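Local coordinates for protein aminotransferase class-III (Ochrobactrum anthropi, PDB 5GHG) that probably transfers amino groups between amines and carbonyl compounds as an omega-transaminase, with a pyridoxal phosphate cofactor that cycles between aldehyde and amine forms, at residues Leu255-Val260 with Phe271-Phe276; Gln198-Leu203 with Val235-Tyr240. The protein carries 1 engineered substitution. All coordinates share one frame; numbering follows the deposited sequence.

Contact 1 (Leu255-Val260 with Phe271-Phe276); sequences LIADEV and FGSQTF. With PMP (4'-deoxy-4'-aminopyridoxal-5'-phosphate), chain C.
The carboxylate of Glu259 meets the first turn of the short helix 272-275, tying the end of strand 254-258 to the helix of the same beta-alpha-beta unit in the large domain of this class-III, fold type I aminotransferase. Three hydrogen bonds carry the contact. Glu259 OE1 takes Gly272 N at 2.8 Å through its syn lone pair, although the bond is bent, with an N-H...O angle of 137°. Glu259 OE2 accepts twice from one residue: Ser273 OG, 2.6 Å away, arrives nearly in line with the C-O bond, whereas Ser273 N, at 2.7 Å, comes from the syn side, 20° out of the carboxylate plane. Ser273 OG stands beside its own backbone N, which lets both donors converge on that oxygen. Two bonds on OE2 and one on OE1 fix the carboxylate's rotation, and the N-H groups of the helix start would probably favour its charged form.

Van der Waals contacts flank this grip. Glu259 OE1 sits at the edge of the Phe271 ring, in its plane, 3.7 Å from CD1. Ala257 CB rests against Ser273 OG. Leu283, on the neighbouring strand 282-285, touches the side chains of both Glu259 and Phe271.

Beyond Glu259 the strand end reaches PMP. Asp258 accepts Val260 N on OD1 in an Asx turn. Its OD2, bonded to His152 and Asn122, faces PMP N1 at 2.8 Å, the usual aspartate-pyridine pairing of fold type I enzymes. Val260 CG1 lies over one ring face, 3.5 Å from PMP C3.

Contact 2 (Gln198-Leu203 with Val235-Tyr240); sequences QFATRL and VPPKTY
Thr239 OG1, 3.3 Å from Ala200 CB across the contact, is hydrogen-bonded to Lys243 NZ, which also bonds Thr201 OG1 on the facing helix, so one ammonium group links both segments. The motif is a type II beta turn, Pro237 to Tyr240, packed against helix 196-214 where the chain enters helix 240-250. The turn closes through Tyr240 N to Pro237 O at 3.1 Å, and Thr239 carries the positive phi (81°) expected at its third position. Lys238 N, within the turn, is bonded to Glu196 OE1 near the start of the facing helix.

No hydrogen bond runs directly between the two segments, and the fit is mainly apolar. The backbones come nearest at Ala200 and Tyr240, and Ala200 CB rests on the turn, touching Lys238 O at 3.6 Å and Pro237 CG at 3.9 Å. The same CG reaches Phe199 CD2 at 3.7 Å, ring and proline crossing at about a right angle. Leu203 CD1 does double duty, packing over one face of the Phe199 ring and against Tyr240 CD1, 3.7 Å away.

Tyr240 CG is anti to the backbone N (chi1 172°), a setting that sends the ring across Leu203, the two side chains at about a right angle, toward Arg147, whose NH1 is hydrogen-bonded to the phenol OH. An alanine here would probably leave Leu203 CD1 facing a gap and Arg147 NH1 without its phenol partner. Pro184 touches both Leu203 and Tyr240. Leu203 CB lies in the plane of the tyrosine ring, at its edge, 4.0 Å from CE1.

Both contacts are mainly buried, but they occupy different layers. The centre of contact 1 lies about 11 Å from the centre of the chain, on a central strand beside the cofactor; that of contact 2 lies about 20 Å from it, where an outer helix meets a loop and includes the exposed Lys238. Chemistry follows place: a buried carboxylate bonded directly across contact 1, against mainly apolar packing in contact 2 with its polar links made through Lys243 and Glu196. Helix 240-250 connects them: it begins at Tyr240 and packs on Leu255 through Trp241, Gln245 and Leu248. They also touch directly, Phe276 CE1 lying 3.9 Å from Pro236 CG.

Contact 1 (Leu255-Val260 with Phe271-Phe276)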
loop_
_atom_site.group_PDB
_atom_site.type_symbol
_atom_site.label_atom_id
_atom_site.label_comp_id
_atom_site.label_asym_id
_atom_site.label_seq_id
_atom_site.Cartn_x
_atom_site.Cartn_y
_atom_site.Cartn_z
ATOM N N LEU B 255 -12.333 11.583 -16.868
ATOM C CA LEU B 255 -12.593 12.109 -15.534
ATOM C C LEU B 255 -12.444 10.979 -14.509
ATOM O O LEU B 255 -13.155 9.976 -14.585
ATOM C CB LEU B 255 -13.990 12.713 -15.427
ATOM C CG LEU B 255 -14.404 13.145 -14.026
ATOM C CD1 LEU B 255 -13.460 14.208 -13.479
ATOM C CD2 LEU B 255 -15.830 13.641 -14.046
ATOM N N ILE B 256 -11.525 11.156 -13.568
ATOM C CA ILE B 256 -11.335 10.249 -12.446
ATOM C C ILE B 256 -11.946 10.898 -11.207
ATOM O O ILE B 256 -11.507 11.973 -10.795
ATOM C CB ILE B 256 -9.845 9.959 -12.191
ATOM C CG1 ILE B 256 -9.158 9.402 -13.442
ATOM C CG2 ILE B 256 -9.665 8.978 -11.018
ATOM C CD1 ILE B 256 -7.652 9.486 -13.353
ATOM N N ALA B 257 -12.957 10.258 -10.620
ATOM C CA ALA B 257 -13.524 10.710 -9.367
ATOM C C ALA B 257 -12.845 9.937 -8.231
ATOM O O ALA B 257 -12.994 8.716 -8.133
ATOM C CB ALA B 257 -15.042 10.506 -9.333
ATOM N N ASP B 258 -12.117 10.651 -7.383
ATOM C CA ASP B 258 -11.488 10.055 -6.211
ATOM C C ASP B 258 -12.492 10.124 -5.060
ATOM O O ASP B 258 -12.612 11.154 -4.394
ATOM C CB ASP B 258 -10.194 10.780 -5.859
ATOM C CG ASP B 258 -9.422 10.084 -4.741
ATOM O OD1 ASP B 258 -10.058 9.343 -3.968
ATOM O OD2 ASP B 258 -8.191 10.266 -4.655
ATOM N N GLU B 259 -13.210 9.027 -4.837
ATOM C CA GLU B 259 -14.252 8.952 -3.810
ATOM C C GLU B 259 -13.773 8.260 -2.542
ATOM O O GLU B 259 -14.585 7.733 -1.791
ATOM C CB GLU B 259 -15.487 8.240 -4.357
ATOM C CG GLU B 259 -16.109 8.940 -5.537
ATOM C CD GLU B 259 -17.433 9.568 -5.207
ATOM O OE1 GLU B 259 -17.758 9.711 -3.992
ATOM O OE2 GLU B 259 -18.156 9.913 -6.162
ATOM N N VAL B 260 -12.464 8.246 -2.302
ATOM C CA VAL B 260 -11.924 7.528 -1.157
ATOM C C VAL B 260 -12.564 8.034 0.144
ATOM O O VAL B 260 -12.915 7.248 1.018
ATOM C CB VAL B 260 -10.387 7.636 -1.159
ATOM C CG1 VAL B 260 -9.784 7.315 0.207
ATOM C CG2 VAL B 260 -9.814 6.696 -2.222
ATOM N N PHE B 271 -22.589 8.372 -3.121
ATOM C CA PHE B 271 -21.317 8.853 -3.651
ATOM C C PHE B 271 -21.325 10.361 -3.843
ATOM O O PHE B 271 -22.354 10.957 -4.193
ATOM C CB PHE B 271 -20.970 8.165 -4.986
ATOM C CG PHE B 271 -20.599 6.726 -4.845
ATOM C CD1 PHE B 271 -19.334 6.375 -4.389
ATOM C CD2 PHE B 271 -21.503 5.721 -5.141
ATOM C CE1 PHE B 271 -18.980 5.039 -4.225
ATOM C CE2 PHE B 271 -21.152 4.384 -4.997
ATOM C CZ PHE B 271 -19.891 4.049 -4.531
ATOM N N GLY B 272 -20.172 10.982 -3.617
ATOM C CA GLY B 272 -20.039 12.403 -3.864
ATOM C C GLY B 272 -20.301 12.757 -5.317
ATOM O O GLY B 272 -20.718 13.879 -5.626
ATOM N N SER B 273 -20.066 11.812 -6.220
ATOM C CA SER B 273 -20.357 12.054 -7.626
ATOM C C SER B 273 -21.839 12.341 -7.845
ATOM O O SER B 273 -22.198 13.138 -8.720
ATOM C CB SER B 273 -19.916 10.860 -8.468
ATOM O OG SER B 273 -18.511 10.842 -8.612
ATOM N N GLN B 274 -22.707 11.695 -7.075
ATOM C CA GLN B 274 -24.139 11.985 -7.186
ATOM C C GLN B 274 -24.448 13.349 -6.609
ATOM O O GLN B 274 -25.188 14.134 -7.218
ATOM C CB GLN B 274 -24.965 10.906 -6.496
ATOM C CG GLN B 274 -24.685 9.517 -7.045
ATOM C CD GLN B 274 -25.236 8.400 -6.158
ATOM O OE1 GLN B 274 -24.816 8.235 -5.009
ATOM N NE2 GLN B 274 -26.146 7.609 -6.709
ATOM N N THR B 275 -23.848 13.671 -5.452
ATOM C CA THR B 275 -24.092 14.957 -4.814
ATOM C C THR B 275 -23.736 16.117 -5.729
ATOM O O THR B 275 -24.420 17.144 -5.735
ATOM C CB THR B 275 -23.309 15.063 -3.499
ATOM O OG1 THR B 275 -23.688 13.992 -2.642
ATOM C CG2 THR B 275 -23.600 16.382 -2.793
ATOM N N PHE B 276 -22.661 15.981 -6.499
ATOM C CA PHE B 276 -22.158 17.064 -7.325
ATOM C C PHE B 276 -22.396 16.853 -8.818
ATOM O O PHE B 276 -21.858 17.590 -9.625
ATOM C CB PHE B 276 -20.677 17.285 -7.027
ATOM C CG PHE B 276 -20.443 17.859 -5.661
ATOM C CD1 PHE B 276 -20.584 19.225 -5.437
ATOM C CD2 PHE B 276 -20.172 17.037 -4.583
ATOM C CE1 PHE B 276 -20.405 19.753 -4.164
ATOM C CE2 PHE B 276 -19.994 17.573 -3.309
ATOM C CZ PHE B 276 -20.108 18.914 -3.109
HETATM N N1 PMP C . -7.499 9.652 -2.012
HETATM C C2 PMP C . -8.106 10.358 -1.020
HETATM C C2A PMP C . -9.172 11.347 -1.385
HETATM C C3 PMP C . -7.726 10.202 0.331
HETATM O O3 PMP C . -8.319 11.005 1.271
HETATM C C4 PMP C . -6.719 9.250 0.671
HETATM C C4A PMP C . -6.300 8.951 2.100
HETATM N N4A PMP C . -6.212 10.101 2.963
HETATM C C5 PMP C . -6.126 8.522 -0.395
HETATM C C6 PMP C . -6.567 8.690 -1.698
HETATM C C5A PMP C . -5.030 7.525 -0.167
HETATM O O4P PMP C . -5.534 6.382 0.526
HETATM P P PMP C . -4.499 5.481 1.426
HETATM O O1P PMP C . -3.308 5.160 0.598
HETATM O O2P PMP C . -5.324 4.263 1.799
HETATM O O3P PMP C . -4.076 6.291 2.631
#

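Contact 2 (Gln198-Leu203 with Val235-Tyr240)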
loop_
_atom_site.group_PDB
_atom_site.type_symbol
_atom_site.label_atom_id
_atom_site.label_comp_id
_atom_site.label_asym_id
_atom_site.label_seq_id
_atom_site.Cartn_x
_atom_site.Cartn_y
_atom_site.Cartn_z
ATOM N N GLN B 198 -18.742 33.202 -10.662
ATOM C CA GLN B 198 -17.690 33.762 -11.495
ATOM C C GLN B 198 -16.366 33.059 -11.214
ATOM O O GLN B 198 -15.588 32.786 -12.128
ATOM C CB GLN B 198 -17.565 35.272 -11.264
ATOM C CG GLN B 198 -16.456 35.957 -12.056
ATOM C CD GLN B 198 -16.555 35.763 -13.557
ATOM O OE1 GLN B 198 -15.540 35.525 -14.253
ATOM N NE2 GLN B 198 -17.756 35.854 -14.075
ATOM N N PHE B 199 -16.109 32.758 -9.942
ATOM C CA PHE B 199 -14.904 32.027 -9.569
ATOM C C PHE B 199 -14.886 30.639 -10.230
ATOM O O PHE B 199 -13.853 30.189 -10.708
ATOM C CB PHE B 199 -14.858 31.932 -8.040
ATOM C CG PHE B 199 -13.773 31.069 -7.499
ATOM C CD1 PHE B 199 -12.432 31.364 -7.752
ATOM C CD2 PHE B 199 -14.078 29.982 -6.688
ATOM C CE1 PHE B 199 -11.433 30.573 -7.216
ATOM C CE2 PHE B 199 -13.067 29.195 -6.157
ATOM C CZ PHE B 199 -11.762 29.489 -6.416
ATOM N N ALA B 200 -16.038 29.980 -10.284
ATOM C CA ALA B 200 -16.125 28.694 -10.962
ATOM C C ALA B 200 -15.837 28.837 -12.450
ATOM O O ALA B 200 -15.117 28.017 -13.046
ATOM C CB ALA B 200 -17.493 28.077 -10.737
ATOM N N THR B 201 -16.395 29.865 -13.071
ATOM C CA THR B 201 -16.081 30.144 -14.465
ATOM C C THR B 201 -14.589 30.367 -14.653
ATOM O O THR B 201 -13.981 29.829 -15.591
ATOM C CB THR B 201 -16.896 31.352 -14.948
ATOM O OG1 THR B 201 -18.266 30.983 -15.035
ATOM C CG2 THR B 201 -16.408 31.842 -16.319
ATOM N N ARG B 202 -13.965 31.153 -13.770
ATOM C CA ARG B 202 -12.538 31.403 -13.913
ATOM C C ARG B 202 -11.726 30.105 -13.760
ATOM O O ARG B 202 -10.729 29.912 -14.464
ATOM C CB ARG B 202 -12.052 32.448 -12.903
ATOM C CG ARG B 202 -10.540 32.600 -12.907
ATOM C CD ARG B 202 -10.047 33.877 -12.226
ATOM N NE ARG B 202 -10.320 33.904 -10.786
ATOM C CZ ARG B 202 -9.509 33.429 -9.853
ATOM N NH1 ARG B 202 -9.835 33.538 -8.562
ATOM N NH2 ARG B 202 -8.374 32.838 -10.200
ATOM N N LEU B 203 -12.122 29.226 -12.841
ATOM C CA LEU B 203 -11.387 27.976 -12.668
ATOM C C LEU B 203 -11.482 27.093 -13.912
ATOM O O LEU B 203 -10.494 26.472 -14.319
ATOM C CB LEU B 203 -11.908 27.202 -11.445
ATOM C CG LEU B 203 -11.592 27.779 -10.069
ATOM C CD1 LEU B 203 -12.554 27.240 -9.028
ATOM C CD2 LEU B 203 -10.172 27.469 -9.687
ATOM N N VAL B 235 -15.229 22.568 -0.307
ATOM C CA VAL B 235 -16.428 22.345 -1.115
ATOM C C VAL B 235 -16.296 23.254 -2.329
ATOM O O VAL B 235 -16.050 24.458 -2.174
ATOM C CB VAL B 235 -17.712 22.633 -0.319
ATOM C CG1 VAL B 235 -18.942 22.362 -1.162
ATOM C CG2 VAL B 235 -17.734 21.812 0.981
ATOM N N PRO B 236 -16.424 22.726 -3.543
ATOM C CA PRO B 236 -16.220 23.560 -4.733
ATOM C C PRO B 236 -17.390 24.517 -4.889
ATOM O O PRO B 236 -18.479 24.270 -4.369
ATOM C CB PRO B 236 -16.173 22.542 -5.877
ATOM C CG PRO B 236 -17.035 21.395 -5.387
ATOM C CD PRO B 236 -16.802 21.340 -3.880
ATOM N N PRO B 237 -17.186 25.631 -5.595
ATOM C CA PRO B 237 -18.285 26.577 -5.774
ATOM C C PRO B 237 -19.376 25.978 -6.645
ATOM O O PRO B 237 -19.165 25.017 -7.394
ATOM C CB PRO B 237 -17.603 27.782 -6.438
ATOM C CG PRO B 237 -16.421 27.212 -7.116
ATOM C CD PRO B 237 -15.966 26.063 -6.285
ATOM N N LYS B 238 -20.579 26.524 -6.521
ATOM C CA LYS B 238 -21.645 26.046 -7.371
ATOM C C LYS B 238 -21.296 26.308 -8.837
ATOM O O LYS B 238 -20.689 27.338 -9.176
ATOM C CB LYS B 238 -22.986 26.693 -6.998
ATOM C CG LYS B 238 -22.979 28.186 -6.860
ATOM C CD LYS B 238 -24.403 28.680 -6.545
ATOM C CE LYS B 238 -24.524 30.216 -6.579
ATOM N NZ LYS B 238 -23.809 30.860 -5.441
ATOM N N THR B 239 -21.651 25.344 -9.690
ATOM C CA THR B 239 -21.413 25.288 -11.123
ATOM C C THR B 239 -20.005 24.824 -11.475
ATOM O O THR B 239 -19.723 24.592 -12.656
ATOM C CB THR B 239 -21.694 26.624 -11.865
ATOM O OG1 THR B 239 -20.674 27.591 -11.581
ATOM C CG2 THR B 239 -23.073 27.173 -11.479
ATOM N N TYR B 240 -19.116 24.650 -10.495
ATOM C CA TYR B 240 -17.751 24.229 -10.800
ATOM C C TYR B 240 -17.724 22.918 -11.580
ATOM O O TYR B 240 -17.114 22.827 -12.656
ATOM C CB TYR B 240 -16.953 24.070 -9.503
ATOM C CG TYR B 240 -15.584 23.452 -9.687
ATOM C CD1 TYR B 240 -14.491 24.237 -10.050
ATOM C CD2 TYR B 240 -15.378 22.091 -9.473
ATOM C CE1 TYR B 240 -13.237 23.699 -10.176
ATOM C CE2 TYR B 240 -14.100 21.528 -9.590
ATOM C CZ TYR B 240 -13.039 22.332 -9.946
ATOM O OH TYR B 240 -11.763 21.821 -10.092
#